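Local coordinates for putative NADH dehydrogenase/NAD(P)H nitroreductase (Bacteroides thetaiotaomicron VPI-5482, PDB 3KWK) that binds flavin mononucleotide and, as a member of the nitroreductase family, probably catalyses NAD(P)H-dependent reductions, at the interface of chains A and B. Residues are numbered along the deposited sequence; one frame, centred on the assembly and turned at random. Chains: chain A/B, Putative NADH dehydrogenase/NAD(P)H nitroreductase.

Contact 1: the interface of chains A and B. Residues chain A 8-10, 12-13, 16-17; chain B 15, 37, 41, 110-111, 114-115.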
loop_
_atom_site.group_PDB
_atom_site.type_symbol
_atom_site.label_atom_id
_atom_site.label_comp_id
_atom_site.label_asym_id
_atom_site.label_seq_id
_atom_site.Cartn_x
_atom_site.Cartn_y
_atom_site.Cartn_z
ATOM N N THR A 8 -23.010 1.245 4.861
ATOM C CA THR A 8 -22.370 2.102 3.816
ATOM C C THR A 8 -21.177 1.398 3.106
ATOM O O THR A 8 -20.252 2.064 2.573
ATOM C CB THR A 8 -21.965 3.520 4.392
ATOM O OG1 THR A 8 -21.683 4.425 3.311
ATOM C CG2 THR A 8 -20.749 3.453 5.317
ATOM N N GLY A 9 -21.207 0.061 3.077
ATOM C CA GLY A 9 -20.268 -0.724 2.249
ATOM C C GLY A 9 -20.410 -0.492 0.728
ATOM O O GLY A 9 -21.396 0.139 0.281
ATOM N N ASN A 10 -19.422 -0.973 -0.058
ATOM C CA ASN A 10 -19.391 -0.843 -1.527
ATOM C C ASN A 10 -18.395 -1.853 -2.179
ATOM O O ASN A 10 -17.735 -2.582 -1.471
ATOM C CB ASN A 10 -18.999 0.594 -1.827
ATOM C CG ASN A 10 -17.634 0.943 -1.262
ATOM O OD1 ASN A 10 -16.685 0.303 -1.651
ATOM N ND2 ASN A 10 -17.536 1.942 -0.355
ATOM N N ALA A 12 -15.539 -1.511 -3.777
ATOM C CA ALA A 12 -14.124 -1.272 -3.477
ATOM C C ALA A 12 -13.738 -1.867 -2.107
ATOM O O ALA A 12 -12.692 -2.523 -1.933
ATOM C CB ALA A 12 -13.763 0.233 -3.541
ATOM N N LEU A 13 -14.555 -1.581 -1.094
ATOM C CA LEU A 13 -14.333 -2.151 0.226
ATOM C C LEU A 13 -14.436 -3.657 0.178
ATOM O O LEU A 13 -13.580 -4.301 0.734
ATOM C CB LEU A 13 -15.345 -1.602 1.239
ATOM C CG LEU A 13 -15.153 -0.165 1.686
ATOM C CD1 LEU A 13 -16.394 0.217 2.564
ATOM C CD2 LEU A 13 -13.840 -0.008 2.435
ATOM N N ILE A 16 -11.140 -4.986 -1.059
ATOM C CA ILE A 16 -10.133 -4.855 -0.028
ATOM C C ILE A 16 -10.275 -5.981 1.028
ATOM O O ILE A 16 -9.283 -6.566 1.495
ATOM C CB ILE A 16 -10.222 -3.465 0.650
ATOM C CG1 ILE A 16 -9.660 -2.380 -0.282
ATOM C CG2 ILE A 16 -9.493 -3.452 2.021
ATOM C CD1 ILE A 16 -10.061 -0.906 0.068
ATOM N N PHE A 17 -11.515 -6.267 1.412
ATOM C CA PHE A 17 -11.772 -7.309 2.420
ATOM C C PHE A 17 -11.563 -8.736 1.888
ATOM O O PHE A 17 -11.197 -9.628 2.658
ATOM C CB PHE A 17 -13.184 -7.179 2.994
ATOM C CG PHE A 17 -13.476 -5.843 3.663
ATOM C CD1 PHE A 17 -12.500 -5.088 4.278
ATOM C CD2 PHE A 17 -14.767 -5.347 3.651
ATOM C CE1 PHE A 17 -12.835 -3.845 4.879
ATOM C CE2 PHE A 17 -15.092 -4.143 4.252
ATOM C CZ PHE A 17 -14.092 -3.383 4.851
ATOM N N ASN B 15 -12.029 2.756 -8.396
ATOM C CA ASN B 15 -11.697 3.451 -7.124
ATOM C C ASN B 15 -10.181 3.680 -7.013
ATOM O O ASN B 15 -9.719 4.723 -6.587
ATOM C CB ASN B 15 -12.257 2.636 -5.955
ATOM C CG ASN B 15 -11.834 3.157 -4.580
ATOM O OD1 ASN B 15 -11.022 2.531 -3.927
ATOM N ND2 ASN B 15 -12.386 4.274 -4.191
ATOM N N LEU B 37 -15.137 1.660 8.941
ATOM C CA LEU B 37 -14.814 0.934 7.717
ATOM C C LEU B 37 -13.418 1.260 7.187
ATOM O O LEU B 37 -12.734 0.394 6.648
ATOM C CB LEU B 37 -15.909 1.161 6.665
ATOM C CG LEU B 37 -17.189 0.349 6.886
ATOM C CD1 LEU B 37 -18.376 0.941 6.068
ATOM C CD2 LEU B 37 -16.968 -1.124 6.528
ATOM N N ALA B 41 -10.580 -1.488 6.712
ATOM C CA ALA B 41 -9.843 -1.564 5.487
ATOM C C ALA B 41 -8.305 -1.621 5.744
ATOM O O ALA B 41 -7.580 -2.483 5.210
ATOM C CB ALA B 41 -10.185 -0.382 4.509
ATOM N N LEU B 110 -7.933 4.337 -0.064
ATOM C CA LEU B 110 -8.874 3.777 -1.025
ATOM C C LEU B 110 -10.277 3.726 -0.418
ATOM O O LEU B 110 -11.281 4.114 -1.052
ATOM C CB LEU B 110 -8.399 2.427 -1.535
ATOM C CG LEU B 110 -7.199 2.430 -2.434
ATOM C CD1 LEU B 110 -6.762 0.969 -2.715
ATOM C CD2 LEU B 110 -7.524 3.115 -3.714
ATOM N N ALA B 111 -10.367 3.306 0.845
ATOM C CA ALA B 111 -11.621 3.260 1.559
ATOM C C ALA B 111 -12.268 4.641 1.635
ATOM O O ALA B 111 -13.465 4.804 1.343
ATOM C CB ALA B 111 -11.387 2.653 3.007
ATOM N N SER B 114 -13.725 5.681 -1.669
ATOM C CA SER B 114 -14.921 4.898 -2.037
ATOM C C SER B 114 -16.213 5.328 -1.340
ATOM O O SER B 114 -17.278 4.988 -1.773
ATOM C CB SER B 114 -14.717 3.386 -1.739
ATOM O OG SER B 114 -14.775 3.081 -0.339
HETATM N N MSE B 115 -16.073 6.077 -0.243
HETATM C CA MSE B 115 -17.185 6.541 0.590
HETATM C C MSE B 115 -17.349 8.066 0.496
HETATM O O MSE B 115 -17.954 8.698 1.342
HETATM C CB MSE B 115 -16.973 6.107 2.047
HETATM C CG MSE B 115 -17.005 4.550 2.175
HETATM SE SE MSE B 115 -16.907 3.959 3.981
HETATM C CE MSE B 115 -15.056 4.209 4.258
#
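A:Leu13, on helix 11-18 of a nitroreductase-family subunit, is the apolar centre of this helix-on-helix patch. Its CG stands anti to the carbonyl carbon (chi1 -73°), and the branch at CG sends the two methyls to different partners on chain B. A:Leu13 CD2 meets the methyl CB of B:Ala111 on helix 97-114 at 3.7 Å, while A:Leu13 CD1 lies 4.0 Å from SE of the selenomethionine B:Met115, the two side chains crossing at about a right angle. B:Leu37, from helix 32-43, closes the same cluster with a split fork: its CD1 faces A:Leu13, and its CD2 packs 4.0 Å from CZ at the tip of the A:Phe17 ring.

That ring is turned edge-on to chain B. The backbone N of B:Ala41 lies in the ring plane, 3.7 Å from A:Phe17 CE1, so the rim rather than a face makes this contact. One turn after A:Leu13, A:Ile16 divides its branches: CG2 rests against the backbone of B:Ala41, and CD1 reaches CB of B:Leu110. The small side chains of B:Ala41 and B:Ala111 probably let these branched groups come close to the helix backbones, as A:Leu13 CD2 does at 4.0 Å from B:Ala111 CA. On the other flank CB of A:Ala12 sits against the amide group of B:Asn15.

The polar rim is formed by A:Asn10, just ahead of the helix. Its CG occupies the crowded position between backbone N and carbonyl carbon (chi1 60°), allowing A:Asn10 OD1 to cap the helix start by accepting from the backbone N of A:Leu13 at 2.9 Å. The donor stands above the carbonyl plane, but the bond is nearly straight at hydrogen (174°). With the amide thus oriented, A:Asn10 ND2 donates across the interface to the hydroxyl OG of B:Ser114 at 3.0 Å, somewhat out of the amide plane. B:Ser114 OG in turn donates to B:Ala111 O at 2.7 Å, on a carbonyl lone pair.

Contact 2: the interface of chains A and B. Residues chain A 98-99, 102, 121, 125-126, 147; chain B 98-99, 102, 147.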
loop_
_atom_site.group_PDB
_atom_site.type_symbol
_atom_site.label_atom_id
_atom_site.label_comp_id
_atom_site.label_asym_id
_atom_site.label_seq_id
_atom_site.Cartn_x
_atom_site.Cartn_y
_atom_site.Cartn_z
ATOM N N TYR A 98 10.441 2.847 -1.147
ATOM C CA TYR A 98 9.908 1.572 -0.617
ATOM C C TYR A 98 8.507 1.760 -0.008
ATOM O O TYR A 98 7.765 0.812 0.129
ATOM C CB TYR A 98 10.859 0.942 0.390
ATOM C CG TYR A 98 11.405 1.838 1.460
ATOM C CD1 TYR A 98 12.531 2.612 1.239
ATOM C CD2 TYR A 98 10.819 1.916 2.701
ATOM C CE1 TYR A 98 13.047 3.468 2.236
ATOM C CE2 TYR A 98 11.333 2.733 3.715
ATOM C CZ TYR A 98 12.439 3.526 3.459
ATOM O OH TYR A 98 12.962 4.322 4.449
ATOM N N LEU A 99 8.154 2.980 0.335
ATOM C CA LEU A 99 6.795 3.308 0.803
ATOM C C LEU A 99 5.866 3.442 -0.404
ATOM O O LEU A 99 4.844 2.774 -0.481
ATOM C CB LEU A 99 6.820 4.582 1.669
ATOM C CG LEU A 99 7.875 4.634 2.821
ATOM C CD1 LEU A 99 7.855 6.035 3.503
ATOM C CD2 LEU A 99 7.604 3.474 3.822
ATOM N N SER A 102 5.359 0.112 -1.907
ATOM C CA SER A 102 4.438 -0.741 -1.114
ATOM C C SER A 102 2.983 -0.383 -1.420
ATOM O O SER A 102 2.126 -1.278 -1.533
ATOM C CB SER A 102 4.700 -0.491 0.364
ATOM O OG SER A 102 5.920 -1.088 0.762
ATOM N N TRP A 121 2.527 -11.085 -2.428
ATOM C CA TRP A 121 3.733 -10.284 -2.217
ATOM C C TRP A 121 4.800 -11.176 -1.636
ATOM O O TRP A 121 4.621 -11.721 -0.550
ATOM C CB TRP A 121 3.355 -9.167 -1.244
ATOM C CG TRP A 121 4.442 -8.207 -0.781
ATOM C CD1 TRP A 121 5.744 -8.466 -0.503
ATOM C CD2 TRP A 121 4.214 -6.845 -0.459
ATOM N NE1 TRP A 121 6.369 -7.297 -0.078
ATOM C CE2 TRP A 121 5.453 -6.289 -0.059
ATOM C CE3 TRP A 121 3.078 -6.033 -0.516
ATOM C CZ2 TRP A 121 5.578 -4.979 0.376
ATOM C CZ3 TRP A 121 3.194 -4.720 -0.097
ATOM C CH2 TRP A 121 4.449 -4.205 0.307
ATOM N N TYR A 125 13.552 -6.773 -1.062
ATOM C CA TYR A 125 13.749 -5.859 0.086
ATOM C C TYR A 125 12.931 -6.370 1.293
ATOM O O TYR A 125 11.771 -6.761 1.129
ATOM C CB TYR A 125 13.334 -4.449 -0.308
ATOM C CG TYR A 125 13.503 -3.426 0.810
ATOM C CD1 TYR A 125 12.511 -3.267 1.758
ATOM C CD2 TYR A 125 14.689 -2.711 0.971
ATOM C CE1 TYR A 125 12.695 -2.436 2.851
ATOM C CE2 TYR A 125 14.866 -1.852 2.000
ATOM C CZ TYR A 125 13.880 -1.702 2.953
ATOM O OH TYR A 125 14.029 -0.860 4.037
ATOM N N PRO A 126 13.503 -6.333 2.506
ATOM C CA PRO A 126 14.770 -5.761 2.913
ATOM C C PRO A 126 15.987 -6.714 2.894
ATOM O O PRO A 126 17.024 -6.398 3.483
ATOM C CB PRO A 126 14.481 -5.364 4.355
ATOM C CG PRO A 126 13.598 -6.441 4.876
ATOM C CD PRO A 126 12.691 -6.715 3.685
ATOM N N LEU A 147 11.533 -4.071 -4.496
ATOM C CA LEU A 147 10.768 -4.210 -3.290
ATOM C C LEU A 147 10.259 -5.639 -3.130
ATOM O O LEU A 147 10.484 -6.250 -2.104
ATOM C CB LEU A 147 9.583 -3.240 -3.225
ATOM C CG LEU A 147 8.673 -3.423 -2.025
ATOM C CD1 LEU A 147 9.403 -3.014 -0.779
ATOM C CD2 LEU A 147 7.373 -2.584 -2.184
ATOM N N TYR B 98 6.968 -0.885 8.312
ATOM C CA TYR B 98 6.726 0.304 7.463
ATOM C C TYR B 98 6.216 -0.100 6.067
ATOM O O TYR B 98 5.617 0.697 5.378
ATOM C CB TYR B 98 7.965 1.180 7.357
ATOM C CG TYR B 98 9.259 0.492 7.044
ATOM C CD1 TYR B 98 10.031 -0.068 8.047
ATOM C CD2 TYR B 98 9.733 0.401 5.757
ATOM C CE1 TYR B 98 11.246 -0.729 7.761
ATOM C CE2 TYR B 98 10.949 -0.221 5.456
ATOM C CZ TYR B 98 11.688 -0.806 6.471
ATOM O OH TYR B 98 12.891 -1.408 6.191
ATOM N N LEU B 99 6.444 -1.334 5.673
ATOM C CA LEU B 99 5.892 -1.877 4.418
ATOM C C LEU B 99 4.434 -2.280 4.643
ATOM O O LEU B 99 3.546 -1.828 3.934
ATOM C CB LEU B 99 6.755 -3.052 3.918
ATOM C CG LEU B 99 8.297 -2.810 3.835
ATOM C CD1 LEU B 99 9.026 -4.132 3.444
ATOM C CD2 LEU B 99 8.586 -1.649 2.841
ATOM N N SER B 102 2.402 0.763 5.100
ATOM C CA SER B 102 2.153 1.484 3.827
ATOM C C SER B 102 1.002 0.832 3.060
ATOM O O SER B 102 0.160 1.536 2.474
ATOM C CB SER B 102 3.412 1.406 2.974
ATOM O OG SER B 102 4.419 2.254 3.493
ATOM N N LEU B 147 4.073 5.831 10.919
ATOM C CA LEU B 147 4.357 5.915 9.514
ATOM C C LEU B 147 3.843 7.229 8.934
ATOM O O LEU B 147 4.597 7.951 8.310
ATOM C CB LEU B 147 3.767 4.745 8.719
ATOM C CG LEU B 147 3.938 4.845 7.215
ATOM C CD1 LEU B 147 5.389 4.682 6.866
ATOM C CD2 LEU B 147 3.088 3.764 6.489
#
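Two copies of helix 97-114 meet here in a symmetric homodimer contact, joining the subunits through close helix packing and a tyrosine pair. Dimers with extensive helical interfaces are typical of nitroreductases, so this pairing is probably the biological one. The two-fold relation is visible where A:Ser102 CB and B:Ser102 CB come to 3.5 Å, a close approach for two carbons that small side chains permit. Each serine hydroxyl is turned back into its own helix: with OG anti to the carbonyl carbon (chi1 -73°), A:Ser102 OG donates to A:Tyr98 O at 2.7 Å, nearly along the C=O axis, and the twin does the same. This satisfies the hydroxyl within its chain and presents its flank to CD2 of B:Leu99, 3.4 Å from A:Ser102 OG.

B:Leu99 inserts between elements of chain A and has 84 Å² of its own surface hidden by that chain. Besides the serine, B:Leu99 CD2 meets A:Leu147 CD1 tip to tip at 4.0 Å, whereas B:Leu99 CD1 lies in the plane of the A:Tyr125 ring at its edge, 4.0 Å from A:Tyr125 CD1. A:Pro126, which follows a cis peptide bond, backs one face of the same ring, with A:Pro126 CB 3.7 Å above its centre, which probably limits the ring's rotation.

A:Tyr98 and B:Tyr98 both hold CG in the crowded position between backbone N and carbonyl carbon (chi1 48°). Their rings pack edge-to-face, with planes 72° apart and the CE2 atoms at the closest approach. Beyond this pair, the phenol OH groups of B:Tyr98 and A:Tyr125 share a short hydrogen bond of 2.5 Å in which either hydroxyl may be the donor; the two side chains cross at about a right angle.

In the fold, the patch gathers the N-terminal part of helix 97-114, the loop carrying A:Tyr125 and A:Pro126, and strand 144-153 through A:Leu147 and B:Leu147.

The C-alpha centres of contact 1 and contact 2 lie about 22 Å apart, and helix 97-114 of chain B runs through both. Its early residues, B:Tyr98, B:Leu99 and B:Ser102, serve contact 2, while B:Leu110, B:Ala111 and B:Ser114 near its end serve contact 1, so one continuous helix spans the two patches and may couple them. Contact 2 brings this helix against its own symmetry mate, whereas contact 1 sets it, with helix 32-43 beside it, against helix 11-18 of chain A. By the two-fold symmetry contact 1 recurs with A and B swapped, giving separated attachment points that should resist rotation between subunits.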